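Local coordinates for molybdenum-binding-protein (Azotobacter vinelandii, PDB 1H9M), which binds molybdate in the cytoplasm, in at least one site shared between subunits, and probably serves in molybdenum storage and homeostasis, at residues A[4-9]-A[59-64]. Residues are numbered along the deposited sequence; the frame is centred on the assembly and turned at random.
Sequences MKISAR and VAVVKA. With MOO (molybdate ion), chain E.
Ala8 and Val61 meet methyl to methyl, Ala8 CB lying 3.5 Å from Val61 CG1, where the N-terminal segment 4-9 passes the end of strand 57-62 in a TOBE (Mop-type, OB-clan) domain. No hydrogen bond joins the two segments directly; beyond the methyl contact, a molybdate ion bridges them. Its O2 accepts from both segments, from Arg9 N and, in an essentially straight bond (179°), from Ala64 N at 2.9 Å. Lys63 runs along the ion from its CB outward: CB lies near O2, CG packs 3.4 Å from molybdate O3, CD stays beside O3, and CE turns to O1. Bends at chi3 (59°) and chi4 (94°) lead the chain along the anion, bringing Lys63 NZ to 3.0 Å from molybdate O1, with a weak bond to O3. Ser7 OG donates to O3 and is also hydrogen-bonded to Leu69 N of the second subunit, whose Thr115 OG1 binds the ion too, so the site spans a subunit interface. Arg9 CG passes 3.2 Å from molybdate O2, but the bent chain takes its guanidinium back to its own segment: Arg9 NE (2.6 Å) and NH2 (2.8 Å) both donate to Ser7 O, which lies in the guanidinium plane.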
loop_
_atom_site.group_PDB
_atom_site.type_symbol
_atom_site.label_atom_id
_atom_site.label_comp_id
_atom_site.label_asym_id
_atom_site.label_seq_id
_atom_site.Cartn_x
_atom_site.Cartn_y
_atom_site.Cartn_z
ATOM N N MET A 4 -20.644 7.344 1.340
ATOM C CA MET A 4 -19.919 6.606 2.404
ATOM C C MET A 4 -19.135 7.577 3.298
ATOM O O MET A 4 -18.760 8.658 2.849
ATOM C CB MET A 4 -18.862 5.690 1.822
ATOM C CG MET A 4 -19.299 4.500 0.999
ATOM S SD MET A 4 -17.764 3.580 0.575
ATOM C CE MET A 4 -17.730 2.475 1.930
ATOM N N LYS A 5 -18.940 7.165 4.536
ATOM C CA LYS A 5 -18.134 7.960 5.469
ATOM C C LYS A 5 -16.907 7.063 5.697
ATOM O O LYS A 5 -16.924 6.195 6.557
ATOM C CB LYS A 5 -18.878 8.268 6.768
ATOM C CG LYS A 5 -20.052 9.215 6.530
ATOM C CD LYS A 5 -20.478 9.928 7.816
ATOM C CE LYS A 5 -21.603 10.911 7.492
ATOM N NZ LYS A 5 -21.581 12.179 8.281
ATOM N N ILE A 6 -15.911 7.355 4.865
ATOM C CA ILE A 6 -14.676 6.533 4.902
ATOM C C ILE A 6 -13.502 7.485 4.854
ATOM O O ILE A 6 -13.615 8.549 4.299
ATOM C CB ILE A 6 -14.696 5.502 3.763
ATOM C CG1 ILE A 6 -13.590 4.430 3.944
ATOM C CG2 ILE A 6 -14.652 6.158 2.391
ATOM C CD1 ILE A 6 -13.807 3.201 3.046
ATOM N N SER A 7 -12.352 7.101 5.421
ATOM C CA SER A 7 -11.243 8.045 5.550
ATOM C C SER A 7 -10.609 8.269 4.173
ATOM O O SER A 7 -10.218 9.418 3.912
ATOM C CB SER A 7 -10.220 7.549 6.581
ATOM O OG SER A 7 -9.678 6.306 6.061
ATOM N N ALA A 8 -10.632 7.228 3.319
ATOM C CA ALA A 8 -9.963 7.453 2.021
ATOM C C ALA A 8 -10.466 8.756 1.400
ATOM O O ALA A 8 -11.655 8.926 1.109
ATOM C CB ALA A 8 -10.199 6.352 1.020
ATOM N N ARG A 9 -9.471 9.530 0.940
ATOM C CA ARG A 9 -9.813 10.794 0.321
ATOM C C ARG A 9 -10.307 10.626 -1.116
ATOM O O ARG A 9 -10.778 11.645 -1.626
ATOM C CB ARG A 9 -8.603 11.738 0.331
ATOM C CG ARG A 9 -8.021 12.005 1.720
ATOM C CD ARG A 9 -9.008 12.820 2.570
ATOM N NE ARG A 9 -9.971 11.950 3.223
ATOM C CZ ARG A 9 -11.152 12.351 3.686
ATOM N NH1 ARG A 9 -11.405 13.648 3.549
ATOM N NH2 ARG A 9 -11.992 11.520 4.251
ATOM N N VAL A 59 -17.757 1.858 -7.049
ATOM C CA VAL A 59 -16.878 2.921 -6.607
ATOM C C VAL A 59 -15.435 2.335 -6.431
ATOM O O VAL A 59 -15.316 1.138 -6.196
ATOM C CB VAL A 59 -17.296 3.551 -5.256
ATOM C CG1 VAL A 59 -18.498 4.444 -5.668
ATOM C CG2 VAL A 59 -17.420 2.531 -4.146
ATOM N N ALA A 60 -14.468 3.183 -6.757
ATOM C CA ALA A 60 -13.048 2.781 -6.574
ATOM C C ALA A 60 -12.577 3.658 -5.401
ATOM O O ALA A 60 -12.775 4.871 -5.434
ATOM C CB ALA A 60 -12.314 3.202 -7.827
ATOM N N VAL A 61 -11.930 3.107 -4.404
ATOM C CA VAL A 61 -11.532 3.786 -3.183
ATOM C C VAL A 61 -9.993 3.732 -3.059
ATOM O O VAL A 61 -9.482 2.612 -3.083
ATOM C CB VAL A 61 -12.154 3.031 -1.987
ATOM C CG1 VAL A 61 -11.770 3.681 -0.676
ATOM C CG2 VAL A 61 -13.689 3.077 -2.233
ATOM N N VAL A 62 -9.371 4.894 -2.927
ATOM C CA VAL A 62 -7.880 4.871 -2.886
ATOM C C VAL A 62 -7.441 5.789 -1.775
ATOM O O VAL A 62 -7.771 6.949 -1.785
ATOM C CB VAL A 62 -7.264 5.326 -4.231
ATOM C CG1 VAL A 62 -5.747 5.314 -4.129
ATOM C CG2 VAL A 62 -7.672 4.392 -5.400
ATOM N N LYS A 63 -6.687 5.377 -0.754
ATOM C CA LYS A 63 -6.202 6.281 0.239
ATOM C C LYS A 63 -5.091 7.217 -0.308
ATOM O O LYS A 63 -4.346 6.732 -1.151
ATOM C CB LYS A 63 -5.581 5.508 1.418
ATOM C CG LYS A 63 -6.522 5.127 2.540
ATOM C CD LYS A 63 -5.781 4.190 3.517
ATOM C CE LYS A 63 -4.611 4.955 3.986
ATOM N NZ LYS A 63 -4.827 5.690 5.274
ATOM N N ALA A 64 -5.093 8.412 0.269
ATOM C CA ALA A 64 -4.097 9.416 -0.166
ATOM C C ALA A 64 -2.665 8.961 -0.167
ATOM O O ALA A 64 -1.949 9.148 -1.173
ATOM C CB ALA A 64 -4.227 10.730 0.590
HETATM MO MO MOO E . -6.850 8.809 4.156
HETATM O O1 MOO E . -5.132 8.611 4.605
HETATM O O2 MOO E . -7.028 9.002 2.372
HETATM O O3 MOO E . -7.654 7.355 4.796
HETATM O O4 MOO E . -7.368 10.294 5.046
#